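Local coordinates for protein probable uracil-DNA glycosylase (Acanthamoeba polyphaga mimivirus, PDB 5X55) that is a probable uracil-DNA glycosylase, a member of the uracil-DNA glycosylase superfamily with a four-stranded parallel sheet among helices, at residues A[138-143]-A[276-281]; A[178-183]-A[285-290]; A[310-315]-A[355-360]. All blocks are in the same frame, centred on the assembly; numbering follows the deposited sequence.

Overall arrangement
Following the chain from the N terminus, helix 135-142 supplies the first half of contact 1; then comes helix 173-177, whose following loop (178-183) enters contact 2 just before strand 185-189. Helix 273-286 returns to both: its middle closes contact 1 on 138-143, and its end, with the loop after it, closes contact 2 on 178-183. The two loops therefore cross, and their centres lie about 14 Å apart. Contact 3 follows in series, joining edge strand 312-316 to helix 350-360. It touches contact 2 through the salt bridge D288-K310 and the probable hydrogen bond D289-H357, whereas contact 1 stays about 7 Å from it at the nearest atoms.

Contact 1. Residues A[138-143]-A[276-281]; sequences FKYVES and TADLID
Y140 and V141, neighbours on one helical turn, both meet D278 of helix 273-286, which thus serves as the meeting point of the whole contact. The backbones stay well separated, with V141 CA and D278 CA 7.2 Å apart, so side chains alone span the gap. Y140 comes first. Its CG is anti to the backbone N (chi1 170°), which swings the ring out to the other helix, where it offers an edge to the acid: Y140 CE2 lies 3.8 Å from D278 CG. The carboxylate oxygen OD1 sits in the plane of the ring at that edge, 3.9 Å from Y140 CE2, and the ring and carboxylate planes are turned 69° apart. An aromatic C-H edge carries a slight positive charge, so it suits a neighbouring carboxylate without any hydrogen bond being made. V141 is next along the helix and contributes its CG2 methyl, 4.0 Å from D278 CB; the branched, compact side chain fits against the aliphatic root of the aspartate. Beyond it, S143 follows, its OG donating to Y140 O at 2.9 Å.

The acid's other oxygen, D278 OD2, is held by Y146 and by a salt bridge to K144, which probably favour its charged form in this buried place. V141 also rests on Y146 and F147 of helix 146-159, so that helices 135-142, 146-159 and 273-286 gather around the same valine and aspartate.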
loop_
_atom_site.group_PDB
_atom_site.type_symbol
_atom_site.label_atom_id
_atom_site.label_comp_id
_atom_site.label_asym_id
_atom_site.label_seq_id
_atom_site.Cartn_x
_atom_site.Cartn_y
_atom_site.Cartn_z
ATOM N N PHE A 138 13.144 -6.837 -9.149
ATOM C CA PHE A 138 13.476 -7.827 -8.141
ATOM C C PHE A 138 14.912 -8.306 -8.307
ATOM O O PHE A 138 15.611 -8.530 -7.311
ATOM C CB PHE A 138 12.478 -8.986 -8.188
ATOM C CG PHE A 138 12.169 -9.533 -6.842
ATOM C CD1 PHE A 138 13.005 -10.463 -6.248
ATOM C CD2 PHE A 138 11.075 -9.073 -6.135
ATOM C CE1 PHE A 138 12.734 -10.948 -4.985
ATOM C CE2 PHE A 138 10.793 -9.546 -4.882
ATOM C CZ PHE A 138 11.623 -10.483 -4.300
ATOM N N LYS A 139 15.398 -8.376 -9.550
ATOM C CA LYS A 139 16.790 -8.763 -9.760
ATOM C C LYS A 139 17.732 -7.730 -9.152
ATOM O O LYS A 139 18.779 -8.081 -8.596
ATOM C CB LYS A 139 17.052 -8.950 -11.257
ATOM C CG LYS A 139 18.508 -9.186 -11.633
ATOM C CD LYS A 139 18.658 -9.325 -13.150
ATOM C CE LYS A 139 20.119 -9.361 -13.584
ATOM N NZ LYS A 139 20.251 -9.211 -15.065
ATOM N N TYR A 140 17.349 -6.452 -9.198
ATOM C CA TYR A 140 18.171 -5.428 -8.557
ATOM C C TYR A 140 18.145 -5.573 -7.040
ATOM O O TYR A 140 19.157 -5.335 -6.369
ATOM C CB TYR A 140 17.703 -4.031 -8.970
ATOM C CG TYR A 140 18.346 -2.916 -8.163
ATOM C CD1 TYR A 140 19.646 -2.485 -8.440
ATOM C CD2 TYR A 140 17.649 -2.282 -7.136
ATOM C CE1 TYR A 140 20.241 -1.458 -7.703
ATOM C CE2 TYR A 140 18.239 -1.253 -6.390
ATOM C CZ TYR A 140 19.534 -0.848 -6.682
ATOM O OH TYR A 140 20.118 0.166 -5.941
ATOM N N VAL A 141 17.007 -5.981 -6.481
ATOM C CA VAL A 141 16.897 -5.985 -5.029
ATOM C C VAL A 141 17.642 -7.171 -4.426
ATOM O O VAL A 141 18.276 -7.036 -3.369
ATOM C CB VAL A 141 15.413 -5.943 -4.625
ATOM C CG1 VAL A 141 15.214 -6.519 -3.265
ATOM C CG2 VAL A 141 14.941 -4.507 -4.633
ATOM N N GLU A 142 17.607 -8.340 -5.089
ATOM C CA GLU A 142 18.296 -9.507 -4.539
ATOM C C GLU A 142 19.806 -9.341 -4.553
ATOM O O GLU A 142 20.491 -10.040 -3.805
ATOM C CB GLU A 142 17.962 -10.788 -5.310
ATOM C CG GLU A 142 16.545 -11.023 -5.718
ATOM C CD GLU A 142 16.460 -12.028 -6.874
ATOM O OE1 GLU A 142 17.529 -12.412 -7.386
ATOM O OE2 GLU A 142 15.345 -12.402 -7.281
ATOM N N SER A 143 20.341 -8.450 -5.387
ATOM C CA SER A 143 21.777 -8.222 -5.410
ATOM C C SER A 143 22.266 -7.368 -4.247
ATOM O O SER A 143 23.483 -7.258 -4.063
ATOM C CB SER A 143 22.180 -7.553 -6.722
ATOM O OG SER A 143 21.900 -6.161 -6.661
ATOM N N THR A 276 11.409 -1.169 0.623
ATOM C CA THR A 276 10.493 -0.105 0.219
ATOM C C THR A 276 11.249 1.100 -0.340
ATOM O O THR A 276 10.810 1.714 -1.323
ATOM C CB THR A 276 9.601 0.294 1.399
ATOM O OG1 THR A 276 8.846 -0.845 1.832
ATOM C CG2 THR A 276 8.626 1.402 0.993
ATOM N N ALA A 277 12.409 1.434 0.236
ATOM C CA ALA A 277 13.195 2.531 -0.322
ATOM C C ALA A 277 13.626 2.222 -1.747
ATOM O O ALA A 277 13.524 3.077 -2.634
ATOM C CB ALA A 277 14.412 2.818 0.557
ATOM N N ASP A 278 14.086 0.988 -1.997
ATOM C CA ASP A 278 14.448 0.611 -3.359
ATOM C C ASP A 278 13.231 0.562 -4.284
ATOM O O ASP A 278 13.360 0.814 -5.485
ATOM C CB ASP A 278 15.170 -0.738 -3.356
ATOM C CG ASP A 278 16.633 -0.620 -2.959
ATOM O OD1 ASP A 278 17.202 0.488 -3.066
ATOM O OD2 ASP A 278 17.215 -1.642 -2.539
ATOM N N LEU A 279 12.052 0.250 -3.760
ATOM C CA LEU A 279 10.857 0.263 -4.598
ATOM C C LEU A 279 10.505 1.686 -5.025
ATOM O O LEU A 279 10.268 1.953 -6.217
ATOM C CB LEU A 279 9.708 -0.407 -3.840
ATOM C CG LEU A 279 8.305 -0.442 -4.437
ATOM C CD1 LEU A 279 8.327 -0.902 -5.900
ATOM C CD2 LEU A 279 7.407 -1.345 -3.564
ATOM N N ILE A 280 10.506 2.623 -4.064
ATOM C CA ILE A 280 10.255 4.031 -4.384
ATOM C C ILE A 280 11.283 4.532 -5.387
ATOM O O ILE A 280 10.939 5.150 -6.407
ATOM C CB ILE A 280 10.277 4.906 -3.109
ATOM C CG1 ILE A 280 9.390 4.348 -1.976
ATOM C CG2 ILE A 280 9.949 6.360 -3.440
ATOM C CD1 ILE A 280 7.961 4.327 -2.273
ATOM N N ASP A 281 12.566 4.273 -5.107
ATOM C CA ASP A 281 13.635 4.777 -5.970
ATOM C C ASP A 281 13.540 4.179 -7.362
ATOM O O ASP A 281 13.768 4.871 -8.358
ATOM C CB ASP A 281 15.008 4.478 -5.355
ATOM C CG ASP A 281 15.229 5.219 -4.040
ATOM O OD1 ASP A 281 14.485 6.198 -3.774
ATOM O OD2 ASP A 281 16.125 4.817 -3.261
#

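Contact 2. Residues A[178-183]-A[285-290]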
loop_
_atom_site.group_PDB
_atom_site.type_symbol
_atom_site.label_atom_id
_atom_site.label_comp_id
_atom_site.label_asym_id
_atom_site.label_seq_id
_atom_site.Cartn_x
_atom_site.Cartn_y
_atom_site.Cartn_z
ATOM N N LEU A 178 -0.415 -4.690 -10.804
ATOM C CA LEU A 178 0.050 -3.534 -11.584
ATOM C C LEU A 178 1.509 -3.631 -11.967
ATOM O O LEU A 178 2.383 -3.461 -11.094
ATOM C CB LEU A 178 -0.147 -2.246 -10.799
ATOM C CG LEU A 178 -1.471 -1.517 -10.899
ATOM C CD1 LEU A 178 -1.356 -0.216 -10.095
ATOM C CD2 LEU A 178 -1.764 -1.275 -12.367
ATOM N N PRO A 179 1.840 -3.843 -13.237
ATOM C CA PRO A 179 3.220 -3.643 -13.664
ATOM C C PRO A 179 3.638 -2.214 -13.426
ATOM O O PRO A 179 2.799 -1.286 -13.427
ATOM C CB PRO A 179 3.183 -3.996 -15.159
ATOM C CG PRO A 179 1.759 -3.919 -15.546
ATOM C CD PRO A 179 0.972 -4.290 -14.340
ATOM N N PRO A 180 4.933 -1.967 -13.184
ATOM C CA PRO A 180 5.369 -0.598 -12.842
ATOM C C PRO A 180 5.004 0.434 -13.896
ATOM O O PRO A 180 4.675 1.577 -13.552
ATOM C CB PRO A 180 6.891 -0.733 -12.685
ATOM C CG PRO A 180 7.261 -2.024 -13.322
ATOM C CD PRO A 180 6.051 -2.921 -13.283
ATOM N N GLY A 181 5.024 0.054 -15.175
ATOM C CA GLY A 181 4.693 0.980 -16.247
ATOM C C GLY A 181 3.244 1.402 -16.289
ATOM O O GLY A 181 2.899 2.312 -17.050
ATOM N N LYS A 182 2.388 0.781 -15.485
ATOM C CA LYS A 182 0.983 1.132 -15.448
ATOM C C LYS A 182 0.595 1.861 -14.179
ATOM O O LYS A 182 -0.570 2.224 -14.021
ATOM C CB LYS A 182 0.146 -0.137 -15.618
ATOM C CG LYS A 182 0.520 -0.872 -16.900
ATOM C CD LYS A 182 -0.085 -0.143 -18.090
ATOM C CE LYS A 182 -1.497 -0.605 -18.353
ATOM N NZ LYS A 182 -2.513 0.501 -18.406
ATOM N N ILE A 183 1.538 2.093 -13.275
ATOM C CA ILE A 183 1.262 2.883 -12.089
ATOM C C ILE A 183 1.001 4.327 -12.491
ATOM O O ILE A 183 1.786 4.929 -13.231
ATOM C CB ILE A 183 2.439 2.793 -11.106
ATOM C CG1 ILE A 183 2.494 1.397 -10.487
ATOM C CG2 ILE A 183 2.341 3.879 -10.047
ATOM C CD1 ILE A 183 3.866 1.002 -10.007
ATOM N N ASP A 285 13.057 6.578 -10.527
ATOM C CA ASP A 285 14.158 6.619 -11.474
ATOM C C ASP A 285 13.728 6.164 -12.860
ATOM O O ASP A 285 14.275 6.642 -13.860
ATOM C CB ASP A 285 15.323 5.751 -10.997
ATOM C CG ASP A 285 15.924 6.232 -9.671
ATOM O OD1 ASP A 285 15.535 7.327 -9.171
ATOM O OD2 ASP A 285 16.785 5.496 -9.125
ATOM N N ASN A 286 12.763 5.247 -12.964
ATOM C CA ASN A 286 12.476 4.725 -14.292
ATOM C C ASN A 286 11.208 5.284 -14.923
ATOM O O ASN A 286 10.973 5.033 -16.105
ATOM C CB ASN A 286 12.420 3.202 -14.251
ATOM C CG ASN A 286 13.794 2.604 -14.073
ATOM O OD1 ASN A 286 14.170 2.181 -12.972
ATOM N ND2 ASN A 286 14.579 2.606 -15.148
ATOM N N TYR A 287 10.410 6.058 -14.193
ATOM C CA TYR A 287 9.139 6.546 -14.707
ATOM C C TYR A 287 8.960 8.018 -14.371
ATOM O O TYR A 287 9.627 8.571 -13.488
ATOM C CB TYR A 287 7.959 5.716 -14.158
ATOM C CG TYR A 287 8.092 4.275 -14.563
ATOM C CD1 TYR A 287 7.689 3.851 -15.827
ATOM C CD2 TYR A 287 8.683 3.353 -13.724
ATOM C CE1 TYR A 287 7.845 2.536 -16.221
ATOM C CE2 TYR A 287 8.846 2.037 -14.115
ATOM C CZ TYR A 287 8.428 1.645 -15.368
ATOM O OH TYR A 287 8.577 0.353 -15.777
ATOM N N ASP A 288 8.040 8.652 -15.084
ATOM C CA ASP A 288 7.912 10.083 -14.940
ATOM C C ASP A 288 6.495 10.492 -14.614
ATOM O O ASP A 288 5.522 9.815 -14.988
ATOM C CB ASP A 288 8.404 10.792 -16.183
ATOM C CG ASP A 288 9.920 10.679 -16.344
ATOM O OD1 ASP A 288 10.417 10.781 -17.491
ATOM O OD2 ASP A 288 10.618 10.486 -15.327
ATOM N N ASP A 289 6.407 11.593 -13.864
ATOM C CA ASP A 289 5.131 12.246 -13.638
ATOM C C ASP A 289 4.141 11.301 -12.948
ATOM O O ASP A 289 2.972 11.190 -13.339
ATOM C CB ASP A 289 4.572 12.747 -14.972
ATOM C CG ASP A 289 3.425 13.691 -14.802
ATOM O OD1 ASP A 289 2.417 13.493 -15.509
ATOM O OD2 ASP A 289 3.538 14.616 -13.967
ATOM N N LEU A 290 4.630 10.557 -11.959
ATOM C CA LEU A 290 3.732 9.805 -11.101
ATOM C C LEU A 290 3.104 10.759 -10.104
ATOM O O LEU A 290 3.605 11.861 -9.866
ATOM C CB LEU A 290 4.475 8.694 -10.359
ATOM C CG LEU A 290 5.256 7.706 -11.223
ATOM C CD1 LEU A 290 5.886 6.616 -10.359
ATOM C CD2 LEU A 290 4.387 7.098 -12.305
#
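Y287 lays its ring against the turn formed by P180 and G181, and this aromatic-on-backbone contact is the heart of the meeting between the two loops. The proline CB approaches one carbon of the ring, P180 CB to Y287 CE2 being 3.7 Å, while P180 CG lies as far from the phenol oxygen, Y287 OH. One ring face also receives the proline carbonyl: P180 O stands 4.1 Å above the plane, over its centre. G181 meets the ring obliquely, G181 CA to Y287 CE1 at 3.5 Å, so that the bare backbone of a glycine comes up directly to the aromatic carbon. Beside it L290 CD2 packs against I183, 3.5 Å from the carbonyl oxygen I183 O; its apolar partner I183 CG2 is more loosely met, at 4.4 Å.

The next shell explains how these groups are placed. Y287 CG is anti to its carbonyl carbon (chi1 -60°), which sends the ring across to the 3-10 turn from the point where the chain quits helix 273-286. That turn is braced by backbone bonds, K182 N to P179 O at 2.9 Å and I183 N to P180 O at 3.2 Å; proline suits its first position, since its ring-restricted phi, here -57°, fits the turn. L283 of helix 273-286 touches P180, I183 and L290 alike, joining the two patches, and L290 N is bound to H311 ND1.

Both segments lead into neighbouring parallel strands, 185-189 and 291-295, at the centre of the four-stranded sheet. Here the loop after helix 273-286 delivers the chain to strand 291-295, the helix-to-strand return of an alpha/beta fold such as that of the uracil-DNA glycosylase superfamily.

Contact 3. Residues A[310-315]-A[355-360]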
loop_
_atom_site.group_PDB
_atom_site.type_symbol
_atom_site.label_atom_id
_atom_site.label_comp_id
_atom_site.label_asym_id
_atom_site.label_seq_id
_atom_site.Cartn_x
_atom_site.Cartn_y
_atom_site.Cartn_z
ATOM N N LYS A 310 9.896 16.419 -10.789
ATOM C CA LYS A 310 9.688 15.317 -11.700
ATOM C C LYS A 310 8.373 14.589 -11.421
ATOM O O LYS A 310 7.859 13.875 -12.296
ATOM C CB LYS A 310 10.874 14.372 -11.530
ATOM C CG LYS A 310 11.336 13.623 -12.723
ATOM C CD LYS A 310 11.685 12.197 -12.347
ATOM C CE LYS A 310 12.605 11.679 -13.399
ATOM N NZ LYS A 310 12.246 12.245 -14.745
ATOM N N HIS A 311 7.839 14.739 -10.211
ATOM C CA HIS A 311 6.671 13.999 -9.767
ATOM C C HIS A 311 5.824 14.906 -8.893
ATOM O O HIS A 311 6.323 15.846 -8.266
ATOM C CB HIS A 311 7.047 12.734 -8.976
ATOM C CG HIS A 311 7.832 11.737 -9.762
ATOM N ND1 HIS A 311 7.255 10.924 -10.714
ATOM C CD2 HIS A 311 9.150 11.417 -9.736
ATOM C CE1 HIS A 311 8.182 10.147 -11.246
ATOM N NE2 HIS A 311 9.340 10.421 -10.666
ATOM N N TYR A 312 4.542 14.576 -8.822
ATOM C CA TYR A 312 3.546 15.388 -8.134
ATOM C C TYR A 312 3.213 14.755 -6.781
ATOM O O TYR A 312 2.762 13.605 -6.731
ATOM C CB TYR A 312 2.313 15.503 -9.025
ATOM C CG TYR A 312 1.180 16.339 -8.498
ATOM C CD1 TYR A 312 1.395 17.617 -7.990
ATOM C CD2 TYR A 312 -0.120 15.856 -8.540
ATOM C CE1 TYR A 312 0.334 18.389 -7.520
ATOM C CE2 TYR A 312 -1.183 16.617 -8.078
ATOM C CZ TYR A 312 -0.956 17.877 -7.572
ATOM O OH TYR A 312 -2.036 18.608 -7.122
ATOM N N ILE A 313 3.430 15.506 -5.691
ATOM C CA ILE A 313 3.262 15.010 -4.323
ATOM C C ILE A 313 2.160 15.799 -3.625
ATOM O O ILE A 313 2.240 17.029 -3.516
ATOM C CB ILE A 313 4.563 15.092 -3.511
ATOM C CG1 ILE A 313 5.700 14.360 -4.237
ATOM C CG2 ILE A 313 4.337 14.497 -2.131
ATOM C CD1 ILE A 313 7.073 14.598 -3.642
ATOM N N ILE A 314 1.162 15.084 -3.114
ATOM C CA ILE A 314 -0.016 15.648 -2.449
ATOM C C ILE A 314 0.036 15.195 -1.003
ATOM O O ILE A 314 0.095 13.985 -0.740
ATOM C CB ILE A 314 -1.323 15.160 -3.097
ATOM C CG1 ILE A 314 -1.428 15.580 -4.559
ATOM C CG2 ILE A 314 -2.532 15.653 -2.330
ATOM C CD1 ILE A 314 -2.603 14.875 -5.270
ATOM N N THR A 315 -0.002 16.148 -0.068
ATOM C CA THR A 315 0.251 15.858 1.336
ATOM C C THR A 315 -0.862 16.395 2.224
ATOM O O THR A 315 -1.297 17.536 2.068
ATOM C CB THR A 315 1.595 16.456 1.791
ATOM O OG1 THR A 315 2.631 16.035 0.900
ATOM C CG2 THR A 315 1.934 15.961 3.159
ATOM N N ASN A 355 -7.212 13.789 -10.206
ATOM C CA ASN A 355 -7.919 13.919 -11.471
ATOM C C ASN A 355 -7.349 15.053 -12.299
ATOM O O ASN A 355 -7.090 14.897 -13.500
ATOM C CB ASN A 355 -9.402 14.176 -11.212
ATOM C CG ASN A 355 -10.137 12.945 -10.759
ATOM O OD1 ASN A 355 -9.631 11.821 -10.862
ATOM N ND2 ASN A 355 -11.364 13.143 -10.280
ATOM N N GLU A 356 -7.185 16.217 -11.676
ATOM C CA GLU A 356 -6.727 17.376 -12.421
ATOM C C GLU A 356 -5.312 17.168 -12.930
ATOM O O GLU A 356 -5.010 17.542 -14.065
ATOM C CB GLU A 356 -6.829 18.637 -11.567
ATOM C CG GLU A 356 -8.266 19.011 -11.201
ATOM C CD GLU A 356 -9.246 18.875 -12.380
ATOM O OE1 GLU A 356 -9.049 19.542 -13.423
ATOM O OE2 GLU A 356 -10.211 18.080 -12.266
ATOM N N HIS A 357 -4.439 16.540 -12.129
ATOM C CA HIS A 357 -3.074 16.324 -12.605
ATOM C C HIS A 357 -3.036 15.338 -13.771
ATOM O O HIS A 357 -2.367 15.587 -14.787
ATOM C CB HIS A 357 -2.178 15.845 -11.468
ATOM C CG HIS A 357 -0.729 15.772 -11.844
ATOM N ND1 HIS A 357 0.116 16.863 -11.770
ATOM C CD2 HIS A 357 0.016 14.751 -12.330
ATOM C CE1 HIS A 357 1.323 16.507 -12.174
ATOM N NE2 HIS A 357 1.288 15.231 -12.515
ATOM N N LEU A 358 -3.770 14.228 -13.662
ATOM C CA LEU A 358 -3.822 13.283 -14.776
ATOM C C LEU A 358 -4.362 13.954 -16.031
ATOM O O LEU A 358 -3.840 13.749 -17.135
ATOM C CB LEU A 358 -4.686 12.070 -14.415
ATOM C CG LEU A 358 -4.088 11.097 -13.398
ATOM C CD1 LEU A 358 -5.071 9.961 -13.040
ATOM C CD2 LEU A 358 -2.784 10.529 -13.934
ATOM N N LYS A 359 -5.411 14.760 -15.878
ATOM C CA LYS A 359 -6.015 15.406 -17.030
ATOM C C LYS A 359 -5.070 16.437 -17.620
ATOM O O LYS A 359 -5.004 16.590 -18.845
ATOM C CB LYS A 359 -7.353 16.023 -16.622
ATOM C CG LYS A 359 -7.922 17.072 -17.554
ATOM C CD LYS A 359 -9.324 17.473 -17.093
ATOM C CE LYS A 359 -9.555 18.978 -17.211
ATOM N NZ LYS A 359 -9.530 19.475 -18.621
ATOM N N SER A 360 -4.289 17.109 -16.776
ATOM C CA SER A 360 -3.343 18.091 -17.284
ATOM C C SER A 360 -2.174 17.429 -17.995
ATOM O O SER A 360 -1.464 18.108 -18.741
ATOM C CB SER A 360 -2.842 19.005 -16.160
ATOM O OG SER A 360 -1.799 18.416 -15.401
#
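An edge strand of the parallel sheet and the C-terminal part of helix 350-360 meet here through an offset aromatic stack between Y312 and H357. The ring planes are nearly parallel, 10° apart, with centroids 4.3 Å from each other, and the side chains run past one another in opposite directions. Y312 CD2 lies 3.4 Å from H357 CG, whereas the histidine's ND1 stands over one face of the tyrosine, offset toward its rim. The overlap extends to the root of the tyrosine: Y312 CB lies over the imidazole face in a CH-pi contact, 3.7 Å from the ring centroid.

Within the alpha/beta fold, strand 312-316 is an outermost strand, bonded through its backbone to strand 291-295, and helix 350-360 packs over the face of the sheet that carries Y312 and I314. I291 of strand 291-295 touches both aromatic side chains. Both have CG anti to the backbone N (chi1 -179° in Y312, -173° in H357), which reaches each ring across the gap between strand and helix.

Histidine suits this position because it can stack and also bond at its edge: NE2 is hydrogen-bonded to D289, a partner that probably polarises the imidazole and limits its rotation over the tyrosine.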